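PDB 6LKY: putative isocitrate dehydrogenase, NAD-dependent from Methylococcus capsulatus, which probably oxidises isocitrate with NAD as the electron acceptor and a magnesium ion as metal cofactor. Local coordinates for residues 8-13 and 39-44; 68-73 and 263-268; 275-280 and 324-329. The protein carries 1 engineered substitution. All coordinates share one frame; numbering follows the deposited sequence.

Interaction 1: 8-13 and 39-44. With NAD (nicotinamide-adenine-dinucleotide), chain C.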
loop_
_atom_site.group_PDB
_atom_site.type_symbol
_atom_site.label_atom_id
_atom_site.label_comp_id
_atom_site.label_asym_id
_atom_site.label_seq_id
_atom_site.Cartn_x
_atom_site.Cartn_y
_atom_site.Cartn_z
ATOM N N PRO A 8 24.005 15.007 6.870
ATOM C CA PRO A 8 23.778 14.067 7.987
ATOM C C PRO A 8 22.312 13.843 8.321
ATOM O O PRO A 8 21.942 12.738 8.736
ATOM C CB PRO A 8 24.525 14.737 9.151
ATOM C CG PRO A 8 25.546 15.633 8.465
ATOM C CD PRO A 8 24.827 16.158 7.273
ATOM N N GLY A 9 21.477 14.875 8.199
ATOM C CA GLY A 9 20.042 14.699 8.368
ATOM C C GLY A 9 19.556 14.773 9.808
ATOM O O GLY A 9 20.181 15.386 10.678
ATOM N N ASP A 10 18.423 14.114 10.054
ATOM C CA ASP A 10 17.634 14.290 11.264
ATOM C C ASP A 10 17.507 12.979 12.029
ATOM O O ASP A 10 17.617 11.887 11.461
ATOM C CB ASP A 10 16.235 14.828 10.920
ATOM C CG ASP A 10 16.287 16.217 10.311
ATOM O OD1 ASP A 10 17.183 16.997 10.705
ATOM O OD2 ASP A 10 15.447 16.526 9.434
ATOM N N GLY A 11 17.233 13.099 13.328
ATOM C CA GLY A 11 16.960 11.923 14.143
ATOM C C GLY A 11 18.144 10.971 14.136
ATOM O O GLY A 11 19.265 11.335 14.520
ATOM N N ILE A 12 17.906 9.732 13.697
ATOM C CA ILE A 12 18.977 8.741 13.608
ATOM C C ILE A 12 19.947 9.020 12.469
ATOM O O ILE A 12 20.970 8.330 12.356
ATOM C CB ILE A 12 18.394 7.318 13.475
ATOM C CG1 ILE A 12 17.480 7.226 12.251
ATOM C CG2 ILE A 12 17.653 6.923 14.764
ATOM C CD1 ILE A 12 17.186 5.803 11.820
ATOM N N GLY A 13 19.653 10.007 11.621
ATOM C CA GLY A 13 20.471 10.318 10.469
ATOM C C GLY A 13 21.966 10.406 10.750
ATOM O O GLY A 13 22.764 9.650 10.184
ATOM N N GLY A 39 16.787 19.888 6.166
ATOM C CA GLY A 39 15.739 19.359 7.023
ATOM C C GLY A 39 15.655 20.108 8.345
ATOM O O GLY A 39 16.014 21.283 8.446
ATOM N N MET A 40 15.187 19.398 9.377
ATOM C CA MET A 40 14.950 20.039 10.670
ATOM C C MET A 40 16.246 20.575 11.265
ATOM O O MET A 40 16.269 21.674 11.841
ATOM C CB MET A 40 14.278 19.052 11.631
ATOM C CG MET A 40 13.606 19.683 12.862
ATOM S SD MET A 40 12.309 20.913 12.503
ATOM C CE MET A 40 10.966 19.861 11.933
ATOM N N ALA A 41 17.347 19.844 11.082
ATOM C CA ALA A 41 18.632 20.339 11.556
ATOM C C ALA A 41 18.910 21.721 10.984
ATOM O O ALA A 41 19.262 22.649 11.730
ATOM C CB ALA A 41 19.747 19.352 11.189
ATOM N N ALA A 42 18.643 21.909 9.681
ATOM C CA ALA A 42 18.908 23.211 9.081
ATOM C C ALA A 42 17.946 24.263 9.617
ATOM O O ALA A 42 18.355 25.402 9.897
ATOM C CB ALA A 42 18.840 23.116 7.554
ATOM N N VAL A 43 16.690 23.877 9.864
ATOM C CA VAL A 43 15.759 24.817 10.474
ATOM C C VAL A 43 16.298 25.283 11.817
ATOM O O VAL A 43 16.236 26.472 12.152
ATOM C CB VAL A 43 14.359 24.195 10.630
ATOM C CG1 VAL A 43 13.497 25.062 11.570
ATOM C CG2 VAL A 43 13.675 24.054 9.275
ATOM N N GLU A 44 16.840 24.354 12.605
ATOM C CA GLU A 44 17.306 24.734 13.931
ATOM C C GLU A 44 18.576 25.562 13.847
ATOM O O GLU A 44 18.791 26.447 14.684
ATOM C CB GLU A 44 17.502 23.491 14.792
ATOM C CG GLU A 44 16.175 22.910 15.274
ATOM C CD GLU A 44 16.316 21.516 15.858
ATOM O OE1 GLU A 44 17.410 20.914 15.728
ATOM O OE2 GLU A 44 15.323 21.025 16.443
HETATM P PA NAD C . 10.368 6.087 10.021
HETATM O O1A NAD C . 11.203 7.234 10.536
HETATM O O2A NAD C . 11.035 5.418 8.858
HETATM O O5B NAD C . 10.066 5.075 11.223
HETATM C C5B NAD C . 9.210 3.963 10.979
HETATM C C4B NAD C . 9.582 2.842 11.930
HETATM O O4B NAD C . 10.791 2.243 11.422
HETATM C C3B NAD C . 9.864 3.407 13.316
HETATM O O3B NAD C . 9.340 2.554 14.322
HETATM C C2B NAD C . 11.384 3.443 13.373
HETATM O O2B NAD C . 11.926 3.312 14.697
HETATM C C1B NAD C . 11.802 2.328 12.425
HETATM N N9A NAD C . 13.093 2.768 11.915
HETATM C C8A NAD C . 13.190 3.315 10.549
HETATM N N7A NAD C . 14.660 3.382 10.447
HETATM C C5A NAD C . 15.077 2.045 10.853
HETATM C C6A NAD C . 16.465 2.063 11.469
HETATM N N6A NAD C . 17.457 2.261 10.399
HETATM N N1A NAD C . 16.681 0.753 12.102
HETATM C C2A NAD C . 15.758 0.456 13.215
HETATM N N3A NAD C . 14.665 1.429 13.286
HETATM C C4A NAD C . 14.112 1.706 11.963
HETATM O O3 NAD C . 8.949 6.608 9.480
HETATM P PN NAD C . 7.976 7.639 10.216
HETATM O O1N NAD C . 8.006 7.545 11.708
HETATM O O2N NAD C . 6.594 7.360 9.647
HETATM O O5D NAD C . 8.462 9.109 9.783
HETATM C C5D NAD C . 9.422 9.822 10.580
HETATM C C4D NAD C . 9.933 11.025 9.798
HETATM O O4D NAD C . 10.827 10.624 8.744
HETATM C C3D NAD C . 8.781 11.797 9.153
HETATM O O3D NAD C . 8.986 13.181 9.422
HETATM C C2D NAD C . 8.952 11.509 7.673
HETATM O O2D NAD C . 8.532 12.573 6.821
HETATM C C1D NAD C . 10.454 11.306 7.533
HETATM N N1N NAD C . 10.719 10.589 6.260
HETATM C C2N NAD C . 12.101 10.678 5.809
HETATM C C3N NAD C . 12.123 10.089 4.418
HETATM C C7N NAD C . 13.356 10.489 3.602
HETATM O O7N NAD C . 13.821 9.429 2.777
HETATM N N7N NAD C . 14.405 11.044 4.455
HETATM C C4N NAD C . 11.806 8.602 4.377
HETATM C C5N NAD C . 10.576 8.255 5.192
HETATM C C6N NAD C . 10.160 9.219 6.308
#
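The carboxylate of D10 lies against the N-terminal part of helix 39-46, one oxygen on each of two successive backbone N-H groups. D10 belongs to the glycine-rich loop that joins strand 2-7 to helix 13-26, the first beta-alpha turn of this isocitrate/isopropylmalate dehydrogenase fold. OD2 takes the N-H of M40 at 2.9 Å, and OD1 takes that of A41 at 2.9 Å. Both donors arrive on the syn side, a little over 20° out of the carboxylate plane, so the pair of bonds fixes the rotation of the group. Its reach comes from chi1 of -64°, which sets CG anti to the carbonyl carbon. OD2 carries a further bond, from T70 N, and so links the loop of T70 to the same carboxylate. The N-H groups of this early helical turn would probably also favour the negative charge. Packing against the acid is close: the CB atoms of M40 and A41 both approach the carboxylate, and G39 sits where a side-chain carbon would run into OD2. The D10 backbone begins a type II' turn that ends at G13, closed by a bond from G13 N to D10 O of 2.8 Å. Within that turn I12 touches the cofactor, its CD1 lying 3.8 Å from N7A of the NAD adenine.

Interaction 2: 68-73 and 263-268. With NAD (nicotinamide-adenine-dinucleotide), chain C.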
loop_
_atom_site.group_PDB
_atom_site.type_symbol
_atom_site.label_atom_id
_atom_site.label_comp_id
_atom_site.label_asym_id
_atom_site.label_seq_id
_atom_site.Cartn_x
_atom_site.Cartn_y
_atom_site.Cartn_z
ATOM N N PRO A 68 18.254 10.669 6.487
ATOM C CA PRO A 68 16.807 10.938 6.464
ATOM C C PRO A 68 16.499 12.351 6.928
ATOM O O PRO A 68 17.135 12.873 7.845
ATOM C CB PRO A 68 16.239 9.904 7.440
ATOM C CG PRO A 68 17.404 9.616 8.389
ATOM C CD PRO A 68 18.608 9.632 7.472
ATOM N N LEU A 69 15.511 12.970 6.284
ATOM C CA LEU A 69 15.107 14.328 6.615
ATOM C C LEU A 69 13.679 14.313 7.139
ATOM O O LEU A 69 12.788 13.736 6.505
ATOM C CB LEU A 69 15.241 15.244 5.397
ATOM C CG LEU A 69 16.691 15.385 4.916
ATOM C CD1 LEU A 69 16.809 16.348 3.731
ATOM C CD2 LEU A 69 17.569 15.853 6.069
ATOM N N THR A 70 13.471 14.930 8.303
ATOM C CA THR A 70 12.131 15.036 8.886
ATOM C C THR A 70 11.243 15.958 8.049
ATOM O O THR A 70 11.658 17.060 7.678
ATOM C CB THR A 70 12.239 15.574 10.317
ATOM O OG1 THR A 70 12.769 14.550 11.168
ATOM C CG2 THR A 70 10.874 16.065 10.854
ATOM N N THR A 71 10.015 15.520 7.757
ATOM C CA THR A 71 9.000 16.395 7.182
ATOM C C THR A 71 7.830 16.533 8.148
ATOM O O THR A 71 7.266 15.512 8.564
ATOM C CB THR A 71 8.501 15.846 5.822
ATOM O OG1 THR A 71 9.613 15.718 4.928
ATOM C CG2 THR A 71 7.422 16.762 5.194
ATOM N N PRO A 72 7.422 17.751 8.511
ATOM C CA PRO A 72 6.288 17.908 9.437
ATOM C C PRO A 72 4.960 17.499 8.806
ATOM O O PRO A 72 4.741 17.626 7.595
ATOM C CB PRO A 72 6.298 19.403 9.791
ATOM C CG PRO A 72 7.502 20.004 9.103
ATOM C CD PRO A 72 7.990 19.036 8.072
ATOM N N VAL A 73 4.071 16.997 9.661
ATOM C CA VAL A 73 2.770 16.474 9.268
ATOM C C VAL A 73 1.710 17.554 9.448
ATOM O O VAL A 73 1.687 18.256 10.469
ATOM C CB VAL A 73 2.421 15.210 10.075
ATOM C CG1 VAL A 73 3.483 14.144 9.858
ATOM C CG2 VAL A 73 2.313 15.529 11.549
ATOM N N HIS A 263 14.240 4.625 4.800
ATOM C CA HIS A 263 13.531 4.931 6.027
ATOM C C HIS A 263 13.649 6.413 6.365
ATOM O O HIS A 263 14.386 7.173 5.723
ATOM C CB HIS A 263 14.051 4.056 7.174
ATOM C CG HIS A 263 15.496 4.278 7.513
ATOM N ND1 HIS A 263 15.969 5.464 8.042
ATOM C CD2 HIS A 263 16.565 3.449 7.435
ATOM C CE1 HIS A 263 17.271 5.363 8.249
ATOM N NE2 HIS A 263 17.657 4.148 7.896
ATOM N N GLY A 264 12.918 6.816 7.400
ATOM C CA GLY A 264 12.928 8.177 7.885
ATOM C C GLY A 264 13.852 8.408 9.067
ATOM O O GLY A 264 14.793 7.648 9.321
ATOM N N SER A 265 13.601 9.508 9.776
ATOM C CA SER A 265 14.474 9.925 10.867
ATOM C C SER A 265 14.217 9.169 12.167
ATOM O O SER A 265 14.918 9.424 13.153
ATOM C CB SER A 265 14.341 11.432 11.100
ATOM O OG SER A 265 12.979 11.822 11.204
ATOM N N ALA A 266 13.223 8.269 12.197
ATOM C CA ALA A 266 12.928 7.387 13.327
ATOM C C ALA A 266 13.006 8.104 14.675
ATOM O O ALA A 266 13.878 7.793 15.501
ATOM C CB ALA A 266 13.889 6.188 13.305
ATOM N N PRO A 267 12.114 9.062 14.944
ATOM C CA PRO A 267 12.196 9.786 16.224
ATOM C C PRO A 267 11.999 8.899 17.441
ATOM O O PRO A 267 12.469 9.263 18.526
ATOM C CB PRO A 267 11.085 10.849 16.110
ATOM C CG PRO A 267 10.161 10.345 15.033
ATOM C CD PRO A 267 11.018 9.560 14.085
ATOM N N ASP A 268 11.317 7.755 17.309
ATOM C CA ASP A 268 11.112 6.901 18.476
ATOM C C ASP A 268 12.411 6.295 19.007
ATOM O O ASP A 268 12.457 5.914 20.182
ATOM C CB ASP A 268 10.090 5.791 18.177
ATOM C CG ASP A 268 10.436 4.976 16.938
ATOM O OD1 ASP A 268 11.240 5.447 16.111
ATOM O OD2 ASP A 268 9.889 3.858 16.784
HETATM P PA NAD C . 10.368 6.087 10.021
HETATM O O1A NAD C . 11.203 7.234 10.536
HETATM O O2A NAD C . 11.035 5.418 8.858
HETATM O O5B NAD C . 10.066 5.075 11.223
HETATM C C5B NAD C . 9.210 3.963 10.979
HETATM C C4B NAD C . 9.582 2.842 11.930
HETATM O O4B NAD C . 10.791 2.243 11.422
HETATM C C3B NAD C . 9.864 3.407 13.316
HETATM O O3B NAD C . 9.340 2.554 14.322
HETATM C C2B NAD C . 11.384 3.443 13.373
HETATM O O2B NAD C . 11.926 3.312 14.697
HETATM C C1B NAD C . 11.802 2.328 12.425
HETATM N N9A NAD C . 13.093 2.768 11.915
HETATM C C8A NAD C . 13.190 3.315 10.549
HETATM N N7A NAD C . 14.660 3.382 10.447
HETATM C C5A NAD C . 15.077 2.045 10.853
HETATM C C6A NAD C . 16.465 2.063 11.469
HETATM N N6A NAD C . 17.457 2.261 10.399
HETATM N N1A NAD C . 16.681 0.753 12.102
HETATM C C2A NAD C . 15.758 0.456 13.215
HETATM N N3A NAD C . 14.665 1.429 13.286
HETATM C C4A NAD C . 14.112 1.706 11.963
HETATM O O3 NAD C . 8.949 6.608 9.480
HETATM P PN NAD C . 7.976 7.639 10.216
HETATM O O1N NAD C . 8.006 7.545 11.708
HETATM O O2N NAD C . 6.594 7.360 9.647
HETATM O O5D NAD C . 8.462 9.109 9.783
HETATM C C5D NAD C . 9.422 9.822 10.580
HETATM C C4D NAD C . 9.933 11.025 9.798
HETATM O O4D NAD C . 10.827 10.624 8.744
HETATM C C3D NAD C . 8.781 11.797 9.153
HETATM O O3D NAD C . 8.986 13.181 9.422
HETATM C C2D NAD C . 8.952 11.509 7.673
HETATM O O2D NAD C . 8.532 12.573 6.821
HETATM C C1D NAD C . 10.454 11.306 7.533
HETATM N N1N NAD C . 10.719 10.589 6.260
HETATM C C2N NAD C . 12.101 10.678 5.809
HETATM C C3N NAD C . 12.123 10.089 4.418
HETATM C C7N NAD C . 13.356 10.489 3.602
HETATM O O7N NAD C . 13.821 9.429 2.777
HETATM N N7N NAD C . 14.405 11.044 4.455
HETATM C C4N NAD C . 11.806 8.602 4.377
HETATM C C5N NAD C . 10.576 8.255 5.192
HETATM C C6N NAD C . 10.160 9.219 6.308
#
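P68 lays its pyrrolidine ring along the peptide that follows G264, with CB 3.3 Å from G264 C and CG resting close to the same carbonyl group. From there CG reaches the edge of the H263 imidazole, near the ring plane and 4.3 Å from CE1. The imidazole is held in its orientation by its own neighbour: ND1 donates to G264 O at 2.8 Å, almost in the ring plane and onto a carbonyl lone pair. The N7A/N6A edge of the NAD adenine comes down on one face of the histidine, the two rings steeply inclined, with N7A 3.2 Å above the plane and offset toward the rim. A second link is polar and made tip to tip, T70 OG1 and S265 OG being hydrogen-bonded at 2.7 Å. S265 turns OG between its backbone N and carbonyl carbon (chi1 50°), which brings it to T70 OG1; independently, its backbone N-H donates to O4D of the nicotinamide ribose. Together the two loops cradle the dinucleotide. G264 N binds phosphate oxygen O2A at 2.8 Å and A266 N donates to O1A, while T71 engages ribose oxygen O3D through both its N and its O. D268 grips the adenosine ribose with both oxygens, OD1 on O2B at 2.7 Å and OD2 on O3B at 2.8 Å, an acidic hold on the diol consistent with a preference for NAD. N176 of the second subunit also bonds the cofactor and packs on T71. The loop 68-73 runs from strand 63-66 toward helix 80-87, the loop 263-268 from strand 257-261 toward helix 278-290, and I16 of helix 13-26 packs against both P68 and H263.

Interaction 3: 275-280 and 324-329. With NAD (nicotinamide-adenine-dinucleotide), chain C.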
loop_
_atom_site.group_PDB
_atom_site.type_symbol
_atom_site.label_atom_id
_atom_site.label_comp_id
_atom_site.label_asym_id
_atom_site.label_seq_id
_atom_site.Cartn_x
_atom_site.Cartn_y
_atom_site.Cartn_z
ATOM N N ALA A 275 19.794 2.278 16.095
ATOM C CA ALA A 275 19.338 2.204 14.708
ATOM C C ALA A 275 20.224 1.292 13.861
ATOM O O ALA A 275 21.453 1.322 13.959
ATOM C CB ALA A 275 19.294 3.602 14.084
ATOM N N ASN A 276 19.585 0.500 13.005
ATOM C CA ASN A 276 20.293 -0.322 12.034
ATOM C C ASN A 276 20.940 0.559 10.973
ATOM O O ASN A 276 20.238 1.339 10.319
ATOM C CB ASN A 276 19.341 -1.310 11.378
ATOM C CG ASN A 276 20.065 -2.402 10.625
ATOM O OD1 ASN A 276 21.220 -2.234 10.206
ATOM N ND2 ASN A 276 19.393 -3.537 10.450
ATOM N N PRO A 277 22.255 0.481 10.774
ATOM C CA PRO A 277 22.909 1.313 9.761
ATOM C C PRO A 277 22.968 0.676 8.387
ATOM O O PRO A 277 23.504 1.296 7.460
ATOM C CB PRO A 277 24.322 1.486 10.344
ATOM C CG PRO A 277 24.566 0.194 11.080
ATOM C CD PRO A 277 23.224 -0.258 11.607
ATOM N N THR A 278 22.414 -0.528 8.249
ATOM C CA THR A 278 22.519 -1.278 7.002
ATOM C C THR A 278 21.985 -0.483 5.822
ATOM O O THR A 278 22.624 -0.426 4.766
ATOM C CB THR A 278 21.761 -2.594 7.135
ATOM O OG1 THR A 278 22.283 -3.328 8.248
ATOM C CG2 THR A 278 21.860 -3.414 5.847
ATOM N N ALA A 279 20.799 0.118 5.972
ATOM C CA ALA A 279 20.194 0.850 4.860
ATOM C C ALA A 279 21.110 1.967 4.373
ATOM O O ALA A 279 21.343 2.114 3.166
ATOM C CB ALA A 279 18.832 1.408 5.276
ATOM N N MET A 280 21.661 2.753 5.304
ATOM C CA MET A 280 22.565 3.831 4.905
ATOM C C MET A 280 23.832 3.282 4.262
ATOM O O MET A 280 24.337 3.843 3.279
ATOM C CB MET A 280 22.916 4.699 6.112
ATOM C CG MET A 280 23.366 6.097 5.712
ATOM S SD MET A 280 21.971 7.074 5.085
ATOM C CE MET A 280 22.655 7.731 3.556
ATOM N N CYS A 324 23.321 -5.671 19.848
ATOM C CA CYS A 324 24.242 -4.552 19.993
ATOM C C CYS A 324 23.657 -3.277 19.384
ATOM O O CYS A 324 22.527 -3.255 18.899
ATOM C CB CYS A 324 25.562 -4.901 19.332
ATOM S SG CYS A 324 25.389 -5.039 17.552
ATOM N N GLY A 325 24.468 -2.216 19.370
ATOM C CA GLY A 325 24.058 -0.929 18.855
ATOM C C GLY A 325 24.634 -0.580 17.482
ATOM O O GLY A 325 25.352 -1.350 16.843
ATOM N N THR A 326 24.296 0.635 17.040
ATOM C CA THR A 326 24.702 1.124 15.721
ATOM C C THR A 326 26.210 1.017 15.520
ATOM O O THR A 326 26.677 0.530 14.477
ATOM C CB THR A 326 24.223 2.572 15.533
ATOM O OG1 THR A 326 22.843 2.672 15.921
ATOM C CG2 THR A 326 24.378 3.019 14.065
ATOM N N ALA A 327 26.991 1.494 16.504
ATOM C CA ALA A 327 28.447 1.562 16.345
ATOM C C ALA A 327 29.103 0.169 16.267
ATOM O O ALA A 327 29.953 -0.038 15.389
ATOM C CB ALA A 327 29.056 2.419 17.458
ATOM N N GLN A 328 28.753 -0.780 17.175
ATOM C CA GLN A 328 29.044 -2.208 16.926
ATOM C C GLN A 328 28.931 -2.625 15.499
ATOM O O GLN A 328 29.889 -3.119 14.893
ATOM C CB GLN A 328 28.081 -3.181 17.618
ATOM C CG GLN A 328 28.580 -4.613 18.152
ATOM C CD GLN A 328 29.093 -4.926 19.513
ATOM O OE1 GLN A 328 28.461 -4.648 20.514
ATOM N NE2 GLN A 328 30.112 -5.802 19.514
ATOM N N MET A 329 27.691 -2.630 15.033
ATOM C CA MET A 329 27.389 -3.218 13.750
ATOM C C MET A 329 28.219 -2.560 12.672
ATOM O O MET A 329 28.744 -3.242 11.783
ATOM C CB MET A 329 25.894 -3.093 13.481
ATOM C CG MET A 329 25.484 -3.832 12.256
ATOM S SD MET A 329 23.708 -3.941 12.032
ATOM C CE MET A 329 23.686 -4.982 10.578
HETATM P PA NAD C . 10.368 6.087 10.021
HETATM O O1A NAD C . 11.203 7.234 10.536
HETATM O O2A NAD C . 11.035 5.418 8.858
HETATM O O5B NAD C . 10.066 5.075 11.223
HETATM C C5B NAD C . 9.210 3.963 10.979
HETATM C C4B NAD C . 9.582 2.842 11.930
HETATM O O4B NAD C . 10.791 2.243 11.422
HETATM C C3B NAD C . 9.864 3.407 13.316
HETATM O O3B NAD C . 9.340 2.554 14.322
HETATM C C2B NAD C . 11.384 3.443 13.373
HETATM O O2B NAD C . 11.926 3.312 14.697
HETATM C C1B NAD C . 11.802 2.328 12.425
HETATM N N9A NAD C . 13.093 2.768 11.915
HETATM C C8A NAD C . 13.190 3.315 10.549
HETATM N N7A NAD C . 14.660 3.382 10.447
HETATM C C5A NAD C . 15.077 2.045 10.853
HETATM C C6A NAD C . 16.465 2.063 11.469
HETATM N N6A NAD C . 17.457 2.261 10.399
HETATM N N1A NAD C . 16.681 0.753 12.102
HETATM C C2A NAD C . 15.758 0.456 13.215
HETATM N N3A NAD C . 14.665 1.429 13.286
HETATM C C4A NAD C . 14.112 1.706 11.963
HETATM O O3 NAD C . 8.949 6.608 9.480
HETATM P PN NAD C . 7.976 7.639 10.216
HETATM O O1N NAD C . 8.006 7.545 11.708
HETATM O O2N NAD C . 6.594 7.360 9.647
HETATM O O5D NAD C . 8.462 9.109 9.783
HETATM C C5D NAD C . 9.422 9.822 10.580
HETATM C C4D NAD C . 9.933 11.025 9.798
HETATM O O4D NAD C . 10.827 10.624 8.744
HETATM C C3D NAD C . 8.781 11.797 9.153
HETATM O O3D NAD C . 8.986 13.181 9.422
HETATM C C2D NAD C . 8.952 11.509 7.673
HETATM O O2D NAD C . 8.532 12.573 6.821
HETATM C C1D NAD C . 10.454 11.306 7.533
HETATM N N1N NAD C . 10.719 10.589 6.260
HETATM C C2N NAD C . 12.101 10.678 5.809
HETATM C C3N NAD C . 12.123 10.089 4.418
HETATM C C7N NAD C . 13.356 10.489 3.602
HETATM O O7N NAD C . 13.821 9.429 2.777
HETATM N N7N NAD C . 14.405 11.044 4.455
HETATM C C4N NAD C . 11.806 8.602 4.377
HETATM C C5N NAD C . 10.576 8.255 5.192
HETATM C C6N NAD C . 10.160 9.219 6.308
#
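T326 donates its hydroxyl OG1 to A275 O at 2.8 Å, in the carbonyl plane and onto a lone pair, while its CG2 lies 4.0 Å from P277 CB. An alanine here would probably leave A275 O without this donor and open a gap beside the proline ring. One turn further on, M329 reaches across with its chain extended and CG anti to the backbone N (chi1 -173°). Its SD meets P277 CD at 3.7 Å and N276 OD1 at 3.5 Å, and its CE ends beside T278 OG1. N276 OD1 is itself engaged in an Asx turn that caps the start of helix 278-290, accepting from T278 N at 2.9 Å with the donor above the carbonyl plane. G325 is the N-cap of helix 326-337, and T326 and M329 of its first turn meet the residues that lead into helix 278-290. D317 holds N276 ND2, fixing which way the amide faces, and the N276 backbone O accepts from N6A of the NAD adenine at 2.9 Å. Farther out, V304 and I308 of helix 294-310 pack on T278, I308 also on M329, and A19 of helix 13-26 backs P277.

In the fold
Interactions 2 and 3 are buried, whereas interaction 1, between a loop and a helix start, is only partly so. All three touch the same NAD: interaction 2 surrounds much of it, while interactions 1 and 3 meet only its adenine end. A carboxylate on backbone N-H groups carries interaction 1, proline packing and paired hydroxyls interaction 2, and one hydroxyl bond with thioether packing interaction 3. Helix 13-26 is common to them: 8-13 leads into it, and its side chains pack on both other contacts. Direct joins are the backbone bond from D10 N to P68 O, I12 on A275, and H263 on A279. Of the three, only interaction 2 is touched by the second subunit.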